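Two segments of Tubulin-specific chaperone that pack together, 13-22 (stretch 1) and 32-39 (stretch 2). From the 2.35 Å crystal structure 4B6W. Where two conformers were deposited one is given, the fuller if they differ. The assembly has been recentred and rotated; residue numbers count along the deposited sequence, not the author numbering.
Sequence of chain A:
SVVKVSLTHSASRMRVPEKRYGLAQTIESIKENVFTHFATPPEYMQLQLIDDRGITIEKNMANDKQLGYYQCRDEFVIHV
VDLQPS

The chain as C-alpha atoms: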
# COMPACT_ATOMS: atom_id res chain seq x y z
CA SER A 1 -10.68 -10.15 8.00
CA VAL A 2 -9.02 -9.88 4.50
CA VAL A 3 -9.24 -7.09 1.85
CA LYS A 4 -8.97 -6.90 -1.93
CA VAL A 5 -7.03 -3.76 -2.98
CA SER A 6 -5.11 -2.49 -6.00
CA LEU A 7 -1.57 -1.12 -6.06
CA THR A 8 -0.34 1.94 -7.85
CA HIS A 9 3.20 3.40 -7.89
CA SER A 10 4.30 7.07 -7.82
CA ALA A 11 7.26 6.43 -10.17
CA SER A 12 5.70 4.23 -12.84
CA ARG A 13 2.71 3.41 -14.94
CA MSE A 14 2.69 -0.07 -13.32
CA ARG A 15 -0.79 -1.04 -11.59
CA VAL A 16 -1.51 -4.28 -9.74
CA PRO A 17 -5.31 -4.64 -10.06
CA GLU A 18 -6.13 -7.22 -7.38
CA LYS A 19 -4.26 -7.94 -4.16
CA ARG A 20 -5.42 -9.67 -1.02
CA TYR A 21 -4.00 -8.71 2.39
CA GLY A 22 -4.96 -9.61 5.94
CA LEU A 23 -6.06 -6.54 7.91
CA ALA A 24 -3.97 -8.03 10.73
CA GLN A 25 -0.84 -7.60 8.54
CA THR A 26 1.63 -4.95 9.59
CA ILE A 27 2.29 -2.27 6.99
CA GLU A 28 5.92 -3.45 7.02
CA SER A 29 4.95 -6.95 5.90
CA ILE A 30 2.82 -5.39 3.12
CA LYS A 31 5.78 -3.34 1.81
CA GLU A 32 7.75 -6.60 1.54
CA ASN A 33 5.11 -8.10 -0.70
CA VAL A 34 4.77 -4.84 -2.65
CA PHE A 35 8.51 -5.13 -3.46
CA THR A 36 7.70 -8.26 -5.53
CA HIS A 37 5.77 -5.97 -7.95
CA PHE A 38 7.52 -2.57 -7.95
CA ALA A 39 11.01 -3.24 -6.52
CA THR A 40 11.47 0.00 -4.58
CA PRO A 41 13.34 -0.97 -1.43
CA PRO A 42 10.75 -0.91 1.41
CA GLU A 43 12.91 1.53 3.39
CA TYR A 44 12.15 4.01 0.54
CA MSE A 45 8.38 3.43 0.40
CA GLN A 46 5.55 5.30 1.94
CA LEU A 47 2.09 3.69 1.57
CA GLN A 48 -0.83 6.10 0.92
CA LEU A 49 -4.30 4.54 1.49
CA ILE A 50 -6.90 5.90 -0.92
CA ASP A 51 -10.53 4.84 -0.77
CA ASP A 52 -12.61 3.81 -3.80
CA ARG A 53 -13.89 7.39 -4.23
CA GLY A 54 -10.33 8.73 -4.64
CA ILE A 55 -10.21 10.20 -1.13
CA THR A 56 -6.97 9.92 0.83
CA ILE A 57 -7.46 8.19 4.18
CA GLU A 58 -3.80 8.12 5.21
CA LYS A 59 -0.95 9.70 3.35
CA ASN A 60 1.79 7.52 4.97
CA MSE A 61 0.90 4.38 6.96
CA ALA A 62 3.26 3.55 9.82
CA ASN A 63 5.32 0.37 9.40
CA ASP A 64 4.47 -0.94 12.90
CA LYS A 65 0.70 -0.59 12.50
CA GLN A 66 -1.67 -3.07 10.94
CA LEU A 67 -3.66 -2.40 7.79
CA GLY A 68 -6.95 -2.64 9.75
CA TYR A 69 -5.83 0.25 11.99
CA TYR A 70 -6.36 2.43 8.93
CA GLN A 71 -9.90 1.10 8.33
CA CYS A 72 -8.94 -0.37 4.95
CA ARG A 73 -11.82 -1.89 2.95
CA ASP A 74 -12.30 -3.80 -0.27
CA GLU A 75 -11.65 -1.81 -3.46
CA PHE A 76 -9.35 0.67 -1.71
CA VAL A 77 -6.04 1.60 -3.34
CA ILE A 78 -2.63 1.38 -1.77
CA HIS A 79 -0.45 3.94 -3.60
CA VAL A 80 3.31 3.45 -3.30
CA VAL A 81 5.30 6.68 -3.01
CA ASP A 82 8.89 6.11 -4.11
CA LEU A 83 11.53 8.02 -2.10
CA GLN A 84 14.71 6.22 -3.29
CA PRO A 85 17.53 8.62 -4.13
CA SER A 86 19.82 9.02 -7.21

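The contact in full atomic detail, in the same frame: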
# COMPACT_ATOMS: atom_id res chain seq x y z
N ARG A 13 4.06 3.65 -14.47
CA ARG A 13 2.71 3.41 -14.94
C ARG A 13 2.13 2.04 -14.48
O ARG A 13 0.94 1.79 -14.65
CB ARG A 13 2.63 3.59 -16.47
CG ARG A 13 3.51 2.65 -17.24
CD ARG A 13 3.39 2.87 -18.73
NE ARG A 13 4.31 3.89 -19.22
CZ ARG A 13 4.37 4.25 -20.50
NH1 ARG A 13 3.56 3.70 -21.39
NH2 ARG A 13 5.24 5.18 -20.89
N MSE A 14 3.01 1.24 -13.86
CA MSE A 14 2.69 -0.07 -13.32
C MSE A 14 1.56 0.06 -12.29
O MSE A 14 1.55 0.93 -11.44
CB MSE A 14 3.91 -0.75 -12.64
CG MSE A 14 5.21 -0.93 -13.47
SE MSE A 14 6.67 -1.91 -12.52
CE MSE A 14 7.39 -0.44 -11.41
N ARG A 15 0.23 -0.92 -12.60
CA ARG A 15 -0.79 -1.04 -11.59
C ARG A 15 -0.95 -2.52 -11.32
O ARG A 15 -0.89 -3.32 -12.25
CB ARG A 15 -2.06 -0.44 -12.16
CG ARG A 15 -3.26 -0.58 -11.29
CD ARG A 15 -4.41 0.28 -11.82
NE ARG A 15 -5.68 -0.25 -11.34
CZ ARG A 15 -6.38 -1.19 -11.95
NH1 ARG A 15 -5.97 -1.71 -13.10
NH2 ARG A 15 -7.52 -1.60 -11.40
N VAL A 16 -1.11 -2.90 -10.06
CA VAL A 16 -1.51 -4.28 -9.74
C VAL A 16 -3.00 -4.28 -9.35
O VAL A 16 -3.38 -3.74 -8.32
CB VAL A 16 -0.64 -4.87 -8.62
CG1 VAL A 16 -1.03 -6.34 -8.34
CG2 VAL A 16 0.85 -4.73 -8.96
N PRO A 17 -3.86 -4.87 -10.20
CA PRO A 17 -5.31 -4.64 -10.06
C PRO A 17 -6.00 -5.32 -8.90
O PRO A 17 -7.04 -4.80 -8.45
CB PRO A 17 -5.88 -5.16 -11.36
CG PRO A 17 -4.68 -5.28 -12.28
CD PRO A 17 -3.58 -5.66 -11.40
N GLU A 18 -5.47 -6.44 -8.43
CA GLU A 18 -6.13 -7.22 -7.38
C GLU A 18 -5.08 -7.72 -6.42
O GLU A 18 -4.20 -8.45 -6.83
CB GLU A 18 -6.79 -8.44 -8.00
CG GLU A 18 -8.28 -8.50 -7.92
CD GLU A 18 -8.79 -9.92 -7.84
OE1 GLU A 18 -8.22 -10.74 -7.08
OE2 GLU A 18 -9.80 -10.19 -8.51
N LYS A 19 -5.18 -7.38 -5.16
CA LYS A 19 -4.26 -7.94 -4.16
C LYS A 19 -5.03 -8.21 -2.91
O LYS A 19 -5.86 -7.41 -2.52
CB LYS A 19 -3.11 -6.98 -3.85
CG LYS A 19 -2.12 -6.83 -5.00
CD LYS A 19 -1.24 -8.08 -5.18
CE LYS A 19 -0.17 -8.20 -4.08
NZ LYS A 19 0.65 -9.44 -4.24
N ARG A 20 -4.76 -9.34 -2.28
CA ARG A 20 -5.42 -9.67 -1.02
C ARG A 20 -4.41 -9.61 0.11
O ARG A 20 -3.37 -10.27 0.04
CB ARG A 20 -6.03 -11.06 -1.07
CG ARG A 20 -7.11 -11.22 -2.11
CD ARG A 20 -8.07 -12.37 -1.76
NE ARG A 20 -9.40 -11.79 -1.77
CZ ARG A 20 -10.28 -11.77 -0.78
NH1 ARG A 20 -10.07 -12.40 0.36
NH2 ARG A 20 -11.42 -11.15 -0.96
N TYR A 21 -4.75 -8.81 1.12
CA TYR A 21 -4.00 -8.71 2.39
C TYR A 21 -4.90 -8.97 3.60
O TYR A 21 -6.09 -8.63 3.60
CB TYR A 21 -3.41 -7.33 2.52
CG TYR A 21 -2.37 -7.06 1.46
CD1 TYR A 21 -1.15 -7.77 1.45
CD2 TYR A 21 -2.59 -6.12 0.46
CE1 TYR A 21 -0.18 -7.52 0.48
CE2 TYR A 21 -1.62 -5.88 -0.50
CZ TYR A 21 -0.43 -6.57 -0.50
OH TYR A 21 0.52 -6.30 -1.49
N GLY A 22 -4.31 -9.56 4.62
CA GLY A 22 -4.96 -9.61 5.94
C GLY A 22 -4.94 -8.23 6.57
O GLY A 22 -3.95 -7.54 6.51
N GLU A 32 6.93 -5.49 1.98
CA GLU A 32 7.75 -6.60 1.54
C GLU A 32 7.15 -7.23 0.31
O GLU A 32 7.84 -7.44 -0.68
CB GLU A 32 7.85 -7.68 2.62
CG GLU A 32 8.82 -7.33 3.73
CD GLU A 32 10.22 -7.15 3.21
OE1 GLU A 32 10.70 -8.08 2.51
OE2 GLU A 32 10.83 -6.09 3.52
N ASN A 33 5.88 -7.56 0.41
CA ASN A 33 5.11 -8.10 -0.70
C ASN A 33 5.02 -7.17 -1.90
O ASN A 33 5.21 -7.60 -3.03
CB ASN A 33 3.70 -8.43 -0.25
CG ASN A 33 2.94 -9.11 -1.32
OD1 ASN A 33 2.04 -8.52 -1.94
ND2 ASN A 33 3.33 -10.35 -1.61
N VAL A 34 4.78 -5.89 -1.63
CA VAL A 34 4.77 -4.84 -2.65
C VAL A 34 6.07 -4.80 -3.46
O VAL A 34 6.05 -4.57 -4.66
CB VAL A 34 4.45 -3.46 -2.03
CG1 VAL A 34 4.61 -2.36 -3.06
CG2 VAL A 34 3.03 -3.44 -1.51
N PHE A 35 7.20 -5.07 -2.80
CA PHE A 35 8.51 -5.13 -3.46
C PHE A 35 8.55 -6.15 -4.60
O PHE A 35 9.25 -5.96 -5.58
CB PHE A 35 9.61 -5.46 -2.44
CG PHE A 35 10.99 -5.60 -3.03
CD1 PHE A 35 11.42 -6.82 -3.56
CD2 PHE A 35 11.85 -4.52 -3.04
CE1 PHE A 35 12.71 -6.97 -4.11
CE2 PHE A 35 13.15 -4.65 -3.58
CZ PHE A 35 13.58 -5.88 -4.11
N THR A 36 7.78 -7.23 -4.46
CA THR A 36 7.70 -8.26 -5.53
C THR A 36 7.11 -7.69 -6.85
O THR A 36 7.39 -8.21 -7.93
CB THR A 36 6.96 -9.57 -5.05
OG1 THR A 36 5.57 -9.35 -4.88
CG2 THR A 36 7.51 -10.03 -3.71
N HIS A 37 6.34 -6.61 -6.77
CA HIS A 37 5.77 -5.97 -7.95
C HIS A 37 6.52 -4.73 -8.44
O HIS A 37 6.72 -4.57 -9.62
CB HIS A 37 4.30 -5.58 -7.69
CG HIS A 37 3.43 -6.73 -7.30
ND1 HIS A 37 3.02 -7.70 -8.20
CD2 HIS A 37 2.91 -7.09 -6.10
CE1 HIS A 37 2.27 -8.58 -7.58
NE2 HIS A 37 2.18 -8.24 -6.30
N PHE A 38 6.92 -3.84 -7.53
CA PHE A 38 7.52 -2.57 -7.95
C PHE A 38 9.03 -2.45 -7.73
O PHE A 38 9.73 -1.80 -8.54
CB PHE A 38 6.75 -1.40 -7.35
CG PHE A 38 5.30 -1.36 -7.76
CD1 PHE A 38 4.90 -1.65 -9.06
CD2 PHE A 38 4.33 -1.05 -6.86
CE1 PHE A 38 3.53 -1.64 -9.43
CE2 PHE A 38 2.98 -1.03 -7.25
CZ PHE A 38 2.61 -1.32 -8.54
N ALA A 39 9.55 -3.10 -6.69
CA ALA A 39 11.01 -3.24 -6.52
C ALA A 39 11.68 -1.94 -6.09
O ALA A 39 12.85 -1.75 -6.37
CB ALA A 39 11.69 -3.81 -7.82

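The strand of stretch 1 packs against stretch 2 through a polar cluster at one end and an apolar patch at the other, burying 441 Å² in total. Three side-chain hydrogen bonds make up the polar part, and Lys19 supplies two of them. Its NZ donates to OD1 of Asn33 (2.8 Å) and to NE2 of His37 (2.8 Å), so the ammonium group ties together two residues four positions apart. Because NZ lies near the plane of the imidazole, at its edge, it is well placed to meet the NE2 lone pair; accepting this bond requires that NE2 be unprotonated. Asn33 OD1 is itself shared, since the hydroxyl OH of Tyr21 also donates to it at 2.7 Å. The CA-to-CB bond of Tyr21 points sideways, and the length of the ring carries the hydroxyl across to the helix, where OH also approaches CG2 of Val34 (3.8 Å).

Apolar contacts dominate around Val16 and Met14. Val16 CG2 sits over one face of the His37 ring, 4.0 Å from its centroid, in a CH-pi contact that leaves the ring edge free for Lys19. The same methyl reaches CZ of Phe38 (3.9 Å). Selenomethionine Met14 adds a close contact from CB to CE1 of Phe38 (3.4 Å), while its SE lies at the edge of that ring, 5.2 Å from the Phe38 centroid.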